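Side-chain contacts in Non-ribosomal peptide synthetase (Methanobrevibacter ruminantium, PDB 6VTJ), which probably carries a peptide intermediate on its phosphopantetheine arm and releases it by NAD(P)H-dependent reduction of the thioester, as a carrier-reductase didomain of a peptide synthetase: residues H18-C21 against A22-S26; D398-D401 against A402-Y406; E474-L477 against K478-D482. All coordinates share one frame; numbering follows the deposited sequence.

Interaction 1: residues H18-C21 against A22-S26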
ATOM      1  N   HIS A  18      -1.493  20.465 -30.157  1.00 41.87           N
ATOM      2  CA  HIS A  18      -0.210  21.145 -30.275  1.00 36.95           C
ATOM      3  C   HIS A  18       0.307  21.579 -28.915  1.00 37.13           C
ATOM      4  O   HIS A  18       1.495  21.419 -28.624  1.00 39.53           O
ATOM      5  CB  HIS A  18      -0.340  22.358 -31.195  1.00 40.75           C
ATOM      6  CG  HIS A  18      -0.186  22.030 -32.644  1.00 43.03           C
ATOM      7  ND1 HIS A  18      -1.263  21.888 -33.495  1.00 44.41           N
ATOM      8  CD2 HIS A  18       0.917  21.788 -33.390  1.00 46.85           C
ATOM      9  CE1 HIS A  18      -0.827  21.586 -34.706  1.00 42.10           C
ATOM     10  NE2 HIS A  18       0.492  21.523 -34.670  1.00 42.96           N
ATOM     11  N   GLU A  19      -0.572  22.140 -28.070  1.00 35.57           N
ATOM     12  CA  GLU A  19      -0.151  22.589 -26.743  1.00 38.29           C
ATOM     13  C   GLU A  19       0.329  21.422 -25.886  1.00 37.40           C
ATOM     14  O   GLU A  19       1.342  21.529 -25.180  1.00 35.11           O
ATOM     15  CB  GLU A  19      -1.296  23.315 -26.030  1.00 35.76           C
ATOM     16  CG  GLU A  19      -1.714  24.636 -26.664  1.00 40.39           C
ATOM     17  CD  GLU A  19      -2.951  25.250 -26.017  1.00 48.60           C
ATOM     18  OE1 GLU A  19      -3.461  24.677 -25.025  1.00 50.15           O
ATOM     19  OE2 GLU A  19      -3.414  26.312 -26.497  1.00 50.27           O
ATOM     20  N   ILE A  20      -0.385  20.298 -25.929  1.00 34.41           N
ATOM     21  CA  ILE A  20       0.003  19.195 -25.050  1.00 35.90           C
ATOM     22  C   ILE A  20       1.286  18.535 -25.554  1.00 39.25           C
ATOM     23  O   ILE A  20       2.153  18.144 -24.760  1.00 36.51           O
ATOM     24  CB  ILE A  20      -1.157  18.196 -24.886  1.00 36.92           C
ATOM     25  CG1 ILE A  20      -2.319  18.875 -24.150  1.00 33.25           C
ATOM     26  CG2 ILE A  20      -0.709  16.975 -24.107  1.00 36.19           C
ATOM     27  CD1 ILE A  20      -3.665  18.176 -24.351  1.00 39.09           C
ATOM     28  N   CYS A  21       1.451  18.435 -26.876  1.00 35.25           N
ATOM     29  CA  CYS A  21       2.723  17.973 -27.418  1.00 39.02           C
ATOM     30  C   CYS A  21       3.865  18.879 -26.995  1.00 38.48           C
ATOM     31  O   CYS A  21       4.946  18.395 -26.634  1.00 40.24           O
ATOM     32  CB  CYS A  21       2.665  17.910 -28.941  1.00 39.24           C
ATOM     33  SG  CYS A  21       1.734  16.545 -29.569  1.00 40.56           S
ATOM     34  N   ALA A  22       3.654  20.201 -27.049  1.00 34.52           N
ATOM     35  CA  ALA A  22       4.739  21.109 -26.693  1.00 37.52           C
ATOM     36  C   ALA A  22       5.087  20.984 -25.220  1.00 38.57           C
ATOM     37  O   ALA A  22       6.261  21.090 -24.842  1.00 38.24           O
ATOM     38  CB  ALA A  22       4.368  22.553 -27.027  1.00 39.50           C
ATOM     39  N   ILE A  23       4.078  20.765 -24.373  1.00 39.10           N
ATOM     40  CA  ILE A  23       4.341  20.583 -22.948  1.00 37.26           C
ATOM     41  C   ILE A  23       5.144  19.306 -22.707  1.00 38.11           C
ATOM     42  O   ILE A  23       6.147  19.321 -21.983  1.00 36.77           O
ATOM     43  CB  ILE A  23       3.025  20.589 -22.154  1.00 39.84           C
ATOM     44  CG1 ILE A  23       2.366  21.968 -22.235  1.00 39.68           C
ATOM     45  CG2 ILE A  23       3.303  20.227 -20.728  1.00 40.25           C
ATOM     46  CD1 ILE A  23       0.985  22.028 -21.649  1.00 36.39           C
ATOM     47  N   PHE A  24       4.702  18.179 -23.284  1.00 37.20           N
ATOM     48  CA  PHE A  24       5.507  16.959 -23.242  1.00 37.51           C
ATOM     49  C   PHE A  24       6.957  17.264 -23.589  1.00 37.85           C
ATOM     50  O   PHE A  24       7.874  16.945 -22.827  1.00 42.00           O
ATOM     51  CB  PHE A  24       4.973  15.911 -24.220  1.00 37.77           C
ATOM     52  CG  PHE A  24       3.866  15.040 -23.686  1.00 33.45           C
ATOM     53  CD1 PHE A  24       2.880  15.549 -22.860  1.00 31.92           C
ATOM     54  CD2 PHE A  24       3.789  13.705 -24.068  1.00 35.54           C
ATOM     55  CE1 PHE A  24       1.839  14.744 -22.400  1.00 34.93           C
ATOM     56  CE2 PHE A  24       2.762  12.890 -23.616  1.00 35.56           C
ATOM     57  CZ  PHE A  24       1.779  13.413 -22.783  1.00 39.56           C
ATOM     58  N   SER A  25       7.177  17.912 -24.732  1.00 33.53           N
ATOM     59  CA  SER A  25       8.544  18.089 -25.208  1.00 38.18           C
ATOM     60  C   SER A  25       9.353  19.005 -24.291  1.00 36.03           C
ATOM     61  O   SER A  25      10.553  18.798 -24.105  1.00 39.06           O
ATOM     62  CB  SER A  25       8.533  18.630 -26.635  1.00 39.53           C
ATOM     63  OG  SER A  25       8.676  20.040 -26.650  1.00 41.80           O
ATOM     64  N   SER A  26       8.724  20.024 -23.713  1.00 36.25           N
ATOM     65  CA  SER A  26       9.457  20.931 -22.830  1.00 37.05           C
ATOM     66  C   SER A  26       9.767  20.270 -21.493  1.00 44.16           C
ATOM     67  O   SER A  26      10.861  20.447 -20.940  1.00 45.70           O
ATOM     68  CB  SER A  26       8.645  22.199 -22.620  1.00 35.84           C
ATOM     69  OG  SER A  26       9.240  23.022 -21.645  1.00 53.50           O
TER
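Four successive i to i+4 hydrogen bonds, from Ala-22 N to His-18 O through Ser-25 N to Cys-21 O, join residues 18-21 to residues 22-26 as consecutive turns of one alpha-helix. This is the first helix, 15-28, of the peptidyl carrier protein, the small helical domain whose family carries the phosphopantetheine arm. The straightest of the four bonds runs from Phe-24 N to Ile-20 O, with an N-H...O angle of 176°, and the same two residues make the side-chain contact. Ile-20 and Phe-24 lie side by side and point the same way, with methyl CG2 of Ile-20 at 3.8 Å from CE1 of the phenylalanine ring. CG2 is placed for this by a first torsion of -66°, which sets it trans to the backbone N and sends CG1 to the other side. Phe-24 leans back over the preceding turn, and its CD1 comes to 3.3 Å from Ile-20 O, a carbonyl already engaged by the amide of Phe-24.

Both side chains are buried among apolar neighbours. Pro-74 of helix 74-82 touches Ile-20, Cys-21 and Phe-24, while Leu-52 and Leu-56 of helix 46-58 pack on Ile-23 and reach Phe-24 and Ile-20 respectively. Phe-39 meets the Phe-24 ring edge-to-face. The helix is thus amphipathic: Ala-22 and Ser-26 lie on its exposed side, and the carboxylate of Glu-19 is held by the hydroxyl of Tyr-61 through OE1.

Ile-23, three residues on from Ile-20, has the same first torsion (chi1 -66°), with CG1 beside the backbone N. Its CG1 consequently rests against the carbonyl of the preceding turn, 3.1 Å from Glu-19 O.

Interaction 2: residues D398-D401 against A402-Y406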
ATOM      1  N   ASP A 398      -3.929  17.082  14.645  1.00 27.82           N
ATOM      2  CA  ASP A 398      -2.943  16.462  15.521  1.00 29.89           C
ATOM      3  C   ASP A 398      -1.570  16.483  14.878  1.00 29.55           C
ATOM      4  O   ASP A 398      -0.559  16.841  15.519  1.00 27.39           O
ATOM      5  CB  ASP A 398      -3.352  15.026  15.839  1.00 31.89           C
ATOM      6  CG  ASP A 398      -4.606  14.953  16.659  1.00 33.82           C
ATOM      7  OD1 ASP A 398      -4.657  15.623  17.710  1.00 38.80           O
ATOM      8  OD2 ASP A 398      -5.541  14.221  16.262  1.00 30.47           O
ATOM      9  N   ILE A 399      -1.519  16.118  13.591  1.00 24.71           N
ATOM     10  CA  ILE A 399      -0.238  16.076  12.902  1.00 28.07           C
ATOM     11  C   ILE A 399       0.354  17.469  12.808  1.00 31.03           C
ATOM     12  O   ILE A 399       1.539  17.671  13.086  1.00 30.99           O
ATOM     13  CB  ILE A 399      -0.380  15.433  11.515  1.00 29.44           C
ATOM     14  CG1 ILE A 399      -0.581  13.926  11.657  1.00 33.57           C
ATOM     15  CG2 ILE A 399       0.843  15.749  10.684  1.00 26.48           C
ATOM     16  CD1 ILE A 399      -1.674  13.391  10.772  1.00 32.81           C
ATOM     17  N   VAL A 400      -0.468  18.458  12.446  1.00 30.74           N
ATOM     18  CA  VAL A 400       0.043  19.818  12.296  1.00 31.08           C
ATOM     19  C   VAL A 400       0.418  20.417  13.651  1.00 27.75           C
ATOM     20  O   VAL A 400       1.372  21.190  13.738  1.00 33.11           O
ATOM     21  CB  VAL A 400      -0.970  20.683  11.518  1.00 26.15           C
ATOM     22  CG1 VAL A 400      -0.719  22.159  11.735  1.00 31.09           C
ATOM     23  CG2 VAL A 400      -0.850  20.388  10.026  1.00 28.01           C
ATOM     24  N   ASP A 401      -0.288  20.063  14.730  1.00 27.52           N
ATOM     25  CA  ASP A 401       0.146  20.496  16.054  1.00 30.85           C
ATOM     26  C   ASP A 401       1.547  19.992  16.348  1.00 35.91           C
ATOM     27  O   ASP A 401       2.379  20.735  16.885  1.00 36.49           O
ATOM     28  CB  ASP A 401      -0.821  20.015  17.139  1.00 32.07           C
ATOM     29  CG  ASP A 401      -2.158  20.753  17.111  1.00 36.41           C
ATOM     30  OD1 ASP A 401      -2.288  21.742  16.349  1.00 37.48           O
ATOM     31  OD2 ASP A 401      -3.094  20.316  17.824  1.00 39.63           O
ATOM     32  N   ALA A 402       1.829  18.730  15.992  1.00 29.92           N
ATOM     33  CA  ALA A 402       3.189  18.208  16.166  1.00 34.76           C
ATOM     34  C   ALA A 402       4.199  18.919  15.258  1.00 34.36           C
ATOM     35  O   ALA A 402       5.320  19.226  15.680  1.00 33.83           O
ATOM     36  CB  ALA A 402       3.206  16.704  15.907  1.00 27.63           C
ATOM     37  N   LEU A 403       3.836  19.164  14.000  1.00 32.31           N
ATOM     38  CA  LEU A 403       4.777  19.805  13.084  1.00 31.82           C
ATOM     39  C   LEU A 403       5.084  21.238  13.509  1.00 33.04           C
ATOM     40  O   LEU A 403       6.218  21.701  13.369  1.00 36.82           O
ATOM     41  CB  LEU A 403       4.229  19.788  11.664  1.00 34.98           C
ATOM     42  CG  LEU A 403       4.573  18.542  10.862  1.00 33.71           C
ATOM     43  CD1 LEU A 403       3.906  18.642   9.501  1.00 34.60           C
ATOM     44  CD2 LEU A 403       6.089  18.381  10.747  1.00 33.53           C
ATOM     45  N   ASN A 404       4.101  21.954  14.048  1.00 31.43           N
ATOM     46  CA  ASN A 404       4.341  23.351  14.405  1.00 34.63           C
ATOM     47  C   ASN A 404       5.284  23.526  15.595  1.00 37.28           C
ATOM     48  O   ASN A 404       5.726  24.653  15.845  1.00 35.17           O
ATOM     49  CB  ASN A 404       3.018  24.060  14.688  1.00 32.27           C
ATOM     50  CG  ASN A 404       2.348  24.535  13.431  1.00 33.42           C
ATOM     51  OD1 ASN A 404       2.973  24.590  12.375  1.00 32.46           O
ATOM     52  ND2 ASN A 404       1.071  24.887  13.528  1.00 36.10           N
ATOM     53  N   THR A 405       5.604  22.466  16.345  1.00 33.65           N
ATOM     54  CA  THR A 405       6.625  22.639  17.376  1.00 35.54           C
ATOM     55  C   THR A 405       8.016  22.829  16.779  1.00 37.39           C
ATOM     56  O   THR A 405       8.945  23.191  17.508  1.00 36.38           O
ATOM     57  CB  THR A 405       6.630  21.459  18.355  1.00 33.80           C
ATOM     58  OG1 THR A 405       7.169  20.298  17.714  1.00 35.54           O
ATOM     59  CG2 THR A 405       5.227  21.162  18.846  1.00 35.95           C
ATOM     60  N   TYR A 406       8.179  22.617  15.477  1.00 35.45           N
ATOM     61  CA  TYR A 406       9.418  22.942  14.783  1.00 38.86           C
ATOM     62  C   TYR A 406       9.439  24.369  14.251  1.00 36.33           C
ATOM     63  O   TYR A 406      10.409  24.749  13.592  1.00 34.82           O
ATOM     64  CB  TYR A 406       9.654  21.955  13.632  1.00 36.86           C
ATOM     65  CG  TYR A 406       9.654  20.524  14.107  1.00 39.17           C
ATOM     66  CD1 TYR A 406      10.772  19.981  14.733  1.00 38.06           C
ATOM     67  CD2 TYR A 406       8.527  19.729  13.968  1.00 36.50           C
ATOM     68  CE1 TYR A 406      10.767  18.680  15.201  1.00 40.36           C
ATOM     69  CE2 TYR A 406       8.512  18.426  14.434  1.00 36.96           C
ATOM     70  CZ  TYR A 406       9.632  17.909  15.043  1.00 36.96           C
ATOM     71  OH  TYR A 406       9.612  16.617  15.488  1.00 36.61           O
TER
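Val-400 and Asn-404 run side by side on the turn at residues 400-404, pointing the same way, with methyl CG1 of Val-400 3.7 Å from ND2 of Asn-404. Two torsions bring them together: Val-400 holds CG1 trans to its backbone N (chi1 161°), while Asn-404 swings CG back beside its own N (chi1 -83°). The amide therefore folds over the preceding turn, its CG 3.5 Å from Val-400 O, which accepts the hydrogen bond from Asn-404 N. Its OD1 takes the amide N-H of Ile-410, tying this turn to the chain that follows.

Thr-405 adopts the crowded rotamer, with OG1 between N and the carbonyl carbon (chi1 72°), and this carries the hydroxyl back to donate to Ala-402 O at 3.0 Å. Its methyl CG2 meanwhile lies 3.5 Å from Asp-401 O. Ile-399 and Leu-403 pack more loosely, CG2 to CD1 4.4 Å, on the side facing Ile-343.

Replacing Asn-404 with an alanine is likely to leave the Ile-410 N-H without this acceptor and Val-400 CG1 without its amide neighbour. Two side-chain bonds, Asn-404 OD1 to Ile-410 N and Thr-405 OG1 to Ala-402 O, thus add to the main-chain bonds here.

Interaction 3: residues E474-L477 against K478-D482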
ATOM      1  N   GLU A 474       1.686  13.055  20.671  1.00 33.01           N
ATOM      2  CA  GLU A 474       2.628  14.074  20.204  1.00 34.48           C
ATOM      3  C   GLU A 474       4.068  13.580  20.274  1.00 32.06           C
ATOM      4  O   GLU A 474       4.839  13.749  19.315  1.00 35.66           O
ATOM      5  CB  GLU A 474       2.473  15.374  21.008  1.00 35.12           C
ATOM      6  CG  GLU A 474       3.263  16.524  20.357  1.00 40.44           C
ATOM      7  CD  GLU A 474       2.968  17.918  20.919  1.00 50.13           C
ATOM      8  OE1 GLU A 474       3.527  18.286  21.980  1.00 47.12           O
ATOM      9  OE2 GLU A 474       2.200  18.659  20.265  1.00 51.22           O
ATOM     10  N   GLU A 475       4.436  12.929  21.381  1.00 32.64           N
ATOM     11  CA  GLU A 475       5.785  12.386  21.509  1.00 35.84           C
ATOM     12  C   GLU A 475       6.092  11.427  20.365  1.00 32.32           C
ATOM     13  O   GLU A 475       7.149  11.520  19.726  1.00 29.76           O
ATOM     14  CB  GLU A 475       5.958  11.700  22.871  1.00 35.03           C
ATOM     15  CG  GLU A 475       5.746  12.642  24.087  1.00 42.93           C
ATOM     16  CD  GLU A 475       4.400  12.419  24.813  1.00 50.79           C
ATOM     17  OE1 GLU A 475       4.430  12.087  26.025  1.00 61.03           O
ATOM     18  OE2 GLU A 475       3.317  12.573  24.174  1.00 47.63           O
ATOM     19  N   TYR A 476       5.168  10.503  20.072  1.00 31.12           N
ATOM     20  CA  TYR A 476       5.426   9.600  18.960  1.00 28.72           C
ATOM     21  C   TYR A 476       5.596  10.392  17.675  1.00 27.40           C
ATOM     22  O   TYR A 476       6.563  10.182  16.924  1.00 26.01           O
ATOM     23  CB  TYR A 476       4.310   8.568  18.816  1.00 27.47           C
ATOM     24  CG  TYR A 476       4.327   7.913  17.473  1.00 25.00           C
ATOM     25  CD1 TYR A 476       5.317   6.997  17.145  1.00 26.55           C
ATOM     26  CD2 TYR A 476       3.373   8.230  16.514  1.00 26.62           C
ATOM     27  CE1 TYR A 476       5.338   6.402  15.919  1.00 25.00           C
ATOM     28  CE2 TYR A 476       3.379   7.629  15.283  1.00 23.84           C
ATOM     29  CZ  TYR A 476       4.366   6.723  14.988  1.00 26.02           C
ATOM     30  OH  TYR A 476       4.378   6.128  13.750  1.00 23.37           O
ATOM     31  N   LEU A 477       4.698  11.359  17.440  1.00 25.11           N
ATOM     32  CA  LEU A 477       4.799  12.149  16.219  1.00 27.20           C
ATOM     33  C   LEU A 477       6.122  12.904  16.188  1.00 27.77           C
ATOM     34  O   LEU A 477       6.762  13.005  15.134  1.00 29.48           O
ATOM     35  CB  LEU A 477       3.598  13.094  16.085  1.00 24.69           C
ATOM     36  CG  LEU A 477       2.242  12.419  15.801  1.00 29.28           C
ATOM     37  CD1 LEU A 477       1.105  13.442  15.777  1.00 25.19           C
ATOM     38  CD2 LEU A 477       2.259  11.592  14.488  1.00 24.62           C
ATOM     39  N   LYS A 478       6.598  13.368  17.350  1.00 31.44           N
ATOM     40  CA  LYS A 478       7.882  14.067  17.330  1.00 31.27           C
ATOM     41  C   LYS A 478       9.006  13.108  16.976  1.00 34.50           C
ATOM     42  O   LYS A 478       9.867  13.433  16.141  1.00 33.54           O
ATOM     43  CB  LYS A 478       8.147  14.757  18.665  1.00 33.45           C
ATOM     44  CG  LYS A 478       7.292  15.982  18.879  1.00 36.19           C
ATOM     45  CD  LYS A 478       7.487  16.561  20.270  1.00 38.91           C
ATOM     46  CE  LYS A 478       6.523  17.704  20.502  1.00 44.87           C
ATOM     47  NZ  LYS A 478       6.438  18.096  21.944  1.00 54.21           N
ATOM     48  N   ARG A 479       8.984  11.899  17.561  1.00 31.74           N
ATOM     49  CA  ARG A 479       9.951  10.882  17.164  1.00 29.96           C
ATOM     50  C   ARG A 479       9.924  10.716  15.657  1.00 31.03           C
ATOM     51  O   ARG A 479      10.968  10.770  14.988  1.00 30.85           O
ATOM     52  CB  ARG A 479       9.663   9.542  17.860  1.00 33.82           C
ATOM     53  CG  ARG A 479       9.890   9.542  19.376  1.00 31.56           C
ATOM     54  CD  ARG A 479      10.126   8.143  19.918  1.00 30.80           C
ATOM     55  NE  ARG A 479       8.905   7.339  19.961  1.00 34.96           N
ATOM     56  CZ  ARG A 479       7.890   7.556  20.795  1.00 31.53           C
ATOM     57  NH1 ARG A 479       7.941   8.552  21.673  1.00 32.86           N
ATOM     58  NH2 ARG A 479       6.821   6.771  20.762  1.00 29.01           N
ATOM     59  N   LEU A 480       8.713  10.624  15.100  1.00 29.01           N
ATOM     60  CA  LEU A 480       8.576  10.377  13.670  1.00 24.88           C
ATOM     61  C   LEU A 480       9.174  11.534  12.887  1.00 29.22           C
ATOM     62  O   LEU A 480      10.026  11.343  11.999  1.00 28.56           O
ATOM     63  CB  LEU A 480       7.096  10.182  13.327  1.00 28.29           C
ATOM     64  CG  LEU A 480       6.679   9.844  11.896  1.00 28.83           C
ATOM     65  CD1 LEU A 480       5.381   9.084  11.916  1.00 26.40           C
ATOM     66  CD2 LEU A 480       6.539  11.122  11.057  1.00 26.14           C
ATOM     67  N   PHE A 481       8.809  12.753  13.272  1.00 25.82           N
ATOM     68  CA  PHE A 481       9.278  13.883  12.500  1.00 29.35           C
ATOM     69  C   PHE A 481      10.759  14.122  12.751  1.00 31.06           C
ATOM     70  O   PHE A 481      11.480  14.500  11.816  1.00 28.75           O
ATOM     71  CB  PHE A 481       8.413  15.114  12.795  1.00 33.45           C
ATOM     72  CG  PHE A 481       7.023  15.009  12.216  1.00 30.36           C
ATOM     73  CD1 PHE A 481       6.844  14.634  10.903  1.00 29.27           C
ATOM     74  CD2 PHE A 481       5.906  15.223  13.004  1.00 36.28           C
ATOM     75  CE1 PHE A 481       5.578  14.510  10.366  1.00 32.63           C
ATOM     76  CE2 PHE A 481       4.638  15.105  12.479  1.00 33.25           C
ATOM     77  CZ  PHE A 481       4.471  14.750  11.157  1.00 27.26           C
ATOM     78  N   ASP A 482      11.255  13.801  13.958  1.00 30.45           N
ATOM     79  CA  ASP A 482      12.685  13.995  14.182  1.00 32.62           C
ATOM     80  C   ASP A 482      13.462  13.157  13.189  1.00 30.72           C
ATOM     81  O   ASP A 482      14.416  13.637  12.554  1.00 35.45           O
ATOM     82  CB  ASP A 482      13.080  13.608  15.603  1.00 26.65           C
ATOM     83  CG  ASP A 482      12.693  14.652  16.636  1.00 33.71           C
ATOM     84  OD1 ASP A 482      12.152  15.718  16.280  1.00 34.29           O
ATOM     85  OD2 ASP A 482      12.929  14.385  17.832  1.00 35.88           O
TER
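Tyr-476 and Leu-480, one turn apart on helix 474-485, make an apolar contact at the phenol end of the ring: methyl CD1 of Leu-480 lies 4.0 Å from Tyr-476 CZ, and its 3.6 Å approach to Tyr-476 OH is van der Waals packing. Tyr-476 keeps CG trans to its backbone N (chi1 163°), and its hydroxyl is hydrogen-bonded to Ser-323 O, which helps to fix the ring. Leu-477 and Phe-481 are buried as well. Phe-481 bends its ring back over the preceding turn, with CD2 at 3.2 Å from Leu-477 O, while CE2 and Leu-477 CB make a looser contact.

Arg-479 lies across the tyrosine at about a right angle. One face of its guanidinium rests on Tyr-476 CA, and NH2 meets the ring at its edge, in plane, with the two flat groups 64° apart. This is therefore not a stack of the two; the arginine's cation-pi partner is Tyr-325, whose carbonyl also accepts a bond from NE.

The more exposed side is held by charge. Lys-478 stretches back along the helix, extended beyond CG, to bring NZ to 2.9 Å from Glu-474 OE1 in an i to i+4 salt bridge. The ammonium approaches from above the carboxylate, about 50° out of its plane, and Glu-474 CG lies 3.5 Å from Lys-478 CE, so aliphatic parts of the pair touch too. The chain of exposed Glu-475 is bent at chi2, and its OE1 stays 6.6 Å from Arg-479 NH1, too far for a salt bridge.

The buried face of the helix packs against two elements of the reductase domain: Phe-481 touches Ile-399 and Ala-402 of helix 396-403, whereas Leu-477 and Leu-480 both touch Met-363 on strand 360-365 of the large sheet.

In the fold
Interactions 2 and 3 belong to neighbouring helices, 396-403 and 474-485, and the centres of the two interactions lie about 9 Å apart. They meet directly: Ala-402 CB packs 3.6 Å from Leu-477 CB, and Tyr-406 OH probably hydrogen-bonds Asp-482 OD1 at 2.8 Å. Interaction 1 stands apart in the carrier domain, its nearest atoms about 30 Å from interaction 2 and about 32 Å from interaction 3. Each contact combines buried apolar residues with a more exposed side, but the polar chemistry differs. Interaction 1 joins its segments by backbone bonds and apolar packing, Glu-19 finding Tyr-61 outside them; residues 398-406 add amide and hydroxyl bonds to the main-chain ones, and 474-482 adds a salt bridge.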